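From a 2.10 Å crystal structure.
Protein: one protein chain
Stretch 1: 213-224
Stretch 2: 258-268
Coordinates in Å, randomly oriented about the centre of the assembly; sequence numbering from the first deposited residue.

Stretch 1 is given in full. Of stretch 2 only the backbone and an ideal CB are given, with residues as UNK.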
# COMPACT_ATOMS: atom_id res chain seq x y z
N GLU A 213 2.60 25.97 10.62
CA GLU A 213 3.11 26.24 9.24
C GLU A 213 1.95 26.35 8.23
O GLU A 213 0.98 25.57 8.37
CB GLU A 213 4.05 25.12 8.80
CG GLU A 213 5.20 24.85 9.77
CD GLU A 213 6.06 26.06 10.08
OE1 GLU A 213 6.35 26.83 9.14
OE2 GLU A 213 6.40 26.25 11.26
N THR A 214 2.06 27.27 7.26
CA THR A 214 1.20 27.34 6.03
C THR A 214 2.09 27.47 4.78
O THR A 214 3.31 27.64 4.94
CB THR A 214 0.17 28.48 6.10
OG1 THR A 214 0.54 29.41 7.12
CG2 THR A 214 -1.23 27.97 6.37
N GLY A 215 1.50 27.36 3.58
CA GLY A 215 2.22 27.37 2.29
C GLY A 215 3.15 26.16 2.17
O GLY A 215 2.80 25.08 2.64
N PRO A 216 4.37 26.30 1.60
CA PRO A 216 5.19 25.13 1.27
C PRO A 216 5.44 24.27 2.52
O PRO A 216 5.09 23.11 2.49
CB PRO A 216 6.50 25.70 0.70
CG PRO A 216 6.52 27.15 1.18
CD PRO A 216 5.07 27.56 1.33
N ASN A 217 5.96 24.87 3.59
CA ASN A 217 6.39 24.16 4.83
C ASN A 217 5.17 23.61 5.61
O ASN A 217 5.38 22.86 6.57
CB ASN A 217 7.30 25.03 5.70
CG ASN A 217 8.76 24.64 5.59
OD1 ASN A 217 9.10 23.54 5.15
ND2 ASN A 217 9.64 25.53 6.02
N GLY A 218 3.95 23.95 5.19
CA GLY A 218 2.71 23.35 5.74
C GLY A 218 2.49 21.92 5.26
O GLY A 218 1.86 21.14 6.01
N ARG A 219 2.94 21.59 4.04
CA ARG A 219 2.62 20.31 3.35
C ARG A 219 3.72 19.28 3.65
O ARG A 219 4.27 18.69 2.70
CB ARG A 219 2.46 20.52 1.84
CG ARG A 219 1.20 21.27 1.44
CD ARG A 219 1.17 21.56 -0.05
NE ARG A 219 1.91 22.78 -0.37
CZ ARG A 219 1.46 23.79 -1.10
NH1 ARG A 219 2.23 24.85 -1.29
NH2 ARG A 219 0.26 23.75 -1.64
N LYS A 220 4.03 19.09 4.93
CA LYS A 220 5.06 18.13 5.40
C LYS A 220 4.36 17.17 6.37
O LYS A 220 3.15 17.39 6.63
CB LYS A 220 6.22 18.89 6.05
CG LYS A 220 6.76 20.09 5.30
CD LYS A 220 7.37 19.78 3.95
CE LYS A 220 8.70 20.46 3.71
NZ LYS A 220 9.83 19.56 4.05
N HIS A 221 5.09 16.18 6.90
CA HIS A 221 4.61 15.25 7.95
C HIS A 221 4.46 15.97 9.29
O HIS A 221 5.32 16.84 9.62
CB HIS A 221 5.54 14.06 8.16
CG HIS A 221 5.86 13.33 6.90
ND1 HIS A 221 4.87 12.82 6.09
CD2 HIS A 221 7.04 13.03 6.33
CE1 HIS A 221 5.42 12.22 5.07
NE2 HIS A 221 6.76 12.33 5.19
N GLN A 222 3.42 15.58 10.03
CA GLN A 222 3.04 16.10 11.37
C GLN A 222 3.69 15.22 12.46
O GLN A 222 3.86 15.77 13.56
CB GLN A 222 1.52 16.15 11.53
CG GLN A 222 0.84 14.80 11.78
CD GLN A 222 -0.38 14.90 12.67
OE1 GLN A 222 -0.42 15.70 13.61
NE2 GLN A 222 -1.38 14.08 12.43
N ALA A 223 4.00 13.95 12.18
CA ALA A 223 4.44 12.92 13.17
C ALA A 223 5.48 11.93 12.57
O ALA A 223 5.49 10.73 12.97
CB ALA A 223 3.23 12.20 13.70
N ASN A 224 6.38 12.42 11.72
CA ASN A 224 7.46 11.60 11.11
C ASN A 224 8.26 10.91 12.23
O ASN A 224 8.66 11.60 13.19
CB ASN A 224 8.31 12.41 10.14
CG ASN A 224 8.90 13.67 10.74
OD1 ASN A 224 8.26 14.74 10.76
ND2 ASN A 224 10.16 13.57 11.13
N UNK A 258 0.66 9.06 19.58
CA UNK A 258 0.25 8.87 18.15
C UNK A 258 -1.04 9.66 17.91
O UNK A 258 -2.01 9.49 18.65
CB UNK A 258 0.04 7.39 17.82
N UNK A 259 -1.11 10.47 16.83
CA UNK A 259 -2.34 11.15 16.44
C UNK A 259 -3.30 10.19 15.72
O UNK A 259 -2.82 9.46 14.87
CB UNK A 259 -2.02 12.35 15.54
N UNK A 260 -4.59 10.21 16.10
CA UNK A 260 -5.68 9.45 15.44
C UNK A 260 -6.45 10.44 14.58
O UNK A 260 -7.64 10.29 14.38
CB UNK A 260 -6.60 8.77 16.45
N UNK A 261 -5.75 11.45 14.11
CA UNK A 261 -6.26 12.43 13.14
C UNK A 261 -5.18 12.63 12.09
O UNK A 261 -4.04 12.20 12.35
CB UNK A 261 -6.63 13.75 13.81
N UNK A 262 -5.55 13.26 10.98
CA UNK A 262 -4.66 13.74 9.91
C UNK A 262 -4.56 15.24 9.96
O UNK A 262 -5.53 15.85 10.39
CB UNK A 262 -5.15 13.29 8.53
N UNK A 263 -3.41 15.80 9.57
CA UNK A 263 -3.22 17.26 9.48
C UNK A 263 -2.54 17.60 8.15
O UNK A 263 -1.76 16.77 7.67
CB UNK A 263 -2.39 17.78 10.66
N UNK A 264 -2.87 18.78 7.60
CA UNK A 264 -2.15 19.47 6.50
C UNK A 264 -1.96 20.93 6.93
O UNK A 264 -2.92 21.73 6.84
CB UNK A 264 -2.91 19.38 5.18
N UNK A 265 -0.78 21.24 7.48
CA UNK A 265 -0.42 22.57 7.99
C UNK A 265 -1.32 23.01 9.13
O UNK A 265 -2.00 22.16 9.69
CB UNK A 265 -0.48 23.60 6.86
N UNK A 266 -1.33 24.30 9.44
CA UNK A 266 -2.11 24.90 10.55
C UNK A 266 -3.61 24.80 10.26
O UNK A 266 -4.39 24.81 11.22
CB UNK A 266 -1.71 26.36 10.76
N UNK A 267 -3.99 24.71 8.99
CA UNK A 267 -5.35 25.04 8.49
C UNK A 267 -6.29 23.86 8.75
O UNK A 267 -7.30 24.07 9.42
CB UNK A 267 -5.32 25.37 7.00
N UNK A 268 -5.96 22.67 8.24
CA UNK A 268 -6.95 21.56 8.08
C UNK A 268 -6.54 20.37 8.96
O UNK A 268 -5.35 20.02 9.00
CB UNK A 268 -7.05 21.12 6.62

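Position 258 lies on an extended backbone (phi/psi -115/131), its CA-to-CB bond directed away from stretch 1, with nothing of that stretch within 5.5 Å of the ideal CB. Stretch 1 sets no preference there; the residue is Ile258.

At 259 the bond points toward stretch 1, and the ideal CB sits 3.6 Å from Gln222 NE2, leaving room for a compact side chain. A phi of -78° admits proline, though alanine, serine or valine would also be plausible. The deposited Pro259 places CG 3.5 Å from Gln222 NE2 and 4.1 Å from Ala223 CB, the latter an apolar contact.

Position 260 points away and is unconstrained by stretch 1; it is Phe260. At 261 the bond runs sideways, with the ideal CB 5.4 Å from Gln222 NE2, so a longer side chain could turn back to the amide while a short one would fall short. Tyr261 does turn back: with chi1 at 58° (p), its CE2 comes within 3.4 Å of Gln222 OE1, obliquely to the ring. Tyr261 O lies 3.3 Å from Gln222 NE2.

Position 262 points away, and its phi/psi of -107/149 suits almost any residue, so Gly262 could not be deduced from the backbone.

At 263 the bond again points toward Gln222, the ideal CB being 4.0 Å from its CD. An extended strand and this polar neighbour would suit a long aliphatic or polar chain. Arg263 keeps CB 4.0 Å from Gln222 CD, then extends through chi1 and chi2 (both t) and turns at chi3 (m), and its NH1 donates to the carbonyl O of 265 at 3.0 Å.

Position 264 points sideways, its ideal CB 5.2 Å from Gly218 O; the aliphatic part of Arg219 invites a branched or long apolar chain. In Leu264, CD1 reaches to 3.8 Å from Arg219 CG.

The evidence is strongest at 265. Phi is positive (62°), and an ideal CB would clash with Glu213 O at 2.9 Å and lie tightly against Gly218 CA at 3.4 Å. Glycine is clearly favoured, and Gly265 lets its CA approach Glu213 O to 3.3 Å. Gly265 N donates to the O of water 1 at 3.0 Å, and the O of water 1 lies 3.1 Å from Lys220 O, to which it can donate.

At 266 the backbone N donates to Glu213 O (2.8 Å, 148°). The ideal CB of 266, 3.7 Å from Glu213 O, suits a small residue such as alanine or serine, though a longer one is not excluded by this distance. The residue is Ala266.

At 267 the CA-to-CB bond runs sideways, the ideal CB 4.9 Å from Thr214 CG2, allowing small polar or apolar chains. Thr267 brings OG1 to 3.4 Å from Thr214 CG2. At 268 nothing of stretch 1 lies within 5.5 Å of the ideal CB; phi/psi of -117/136 suits many residues, beta-branched ones included. It is Ile268.

Stretch 2 (258-268) IPFYGRLGATI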
# COMPACT_ATOMS: atom_id res chain seq x y z
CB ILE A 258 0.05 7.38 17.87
CG1 ILE A 258 1.29 6.58 18.31
CG2 ILE A 258 -0.31 7.13 16.40
CD1 ILE A 258 1.07 5.10 18.34
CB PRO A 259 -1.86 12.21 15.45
CG PRO A 259 -0.68 11.55 14.78
CD PRO A 259 -0.03 10.72 15.87
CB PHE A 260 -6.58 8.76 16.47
CG PHE A 260 -6.00 7.51 17.06
CD1 PHE A 260 -4.71 7.09 16.78
CD2 PHE A 260 -6.75 6.74 17.93
CE1 PHE A 260 -4.21 5.92 17.35
CE2 PHE A 260 -6.26 5.57 18.49
CZ PHE A 260 -4.98 5.16 18.19
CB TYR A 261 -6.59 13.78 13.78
CG TYR A 261 -5.44 14.45 14.49
CD1 TYR A 261 -5.08 14.09 15.78
CD2 TYR A 261 -4.73 15.48 13.90
CE1 TYR A 261 -4.03 14.69 16.44
CE2 TYR A 261 -3.69 16.12 14.55
CZ TYR A 261 -3.34 15.71 15.82
OH TYR A 261 -2.31 16.31 16.50
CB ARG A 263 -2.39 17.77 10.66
CG ARG A 263 -1.91 19.21 10.52
CD ARG A 263 -1.11 19.74 11.70
NE ARG A 263 -1.83 19.77 12.97
CZ ARG A 263 -2.73 20.69 13.32
NH1 ARG A 263 -3.03 21.69 12.51
NH2 ARG A 263 -3.33 20.61 14.49
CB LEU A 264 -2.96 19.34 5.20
CG LEU A 264 -2.31 19.94 3.94
CD1 LEU A 264 -1.08 19.15 3.54
CD2 LEU A 264 -3.31 20.00 2.79
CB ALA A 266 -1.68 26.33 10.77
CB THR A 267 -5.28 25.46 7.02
OG1 THR A 267 -4.25 26.45 6.94
CG2 THR A 267 -6.59 26.01 6.47
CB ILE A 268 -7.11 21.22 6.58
CG1 ILE A 268 -6.26 20.03 6.14
CG2 ILE A 268 -6.85 22.43 5.68
CD1 ILE A 268 -6.87 18.68 6.45
O HOH W 1 0.58 18.61 7.79
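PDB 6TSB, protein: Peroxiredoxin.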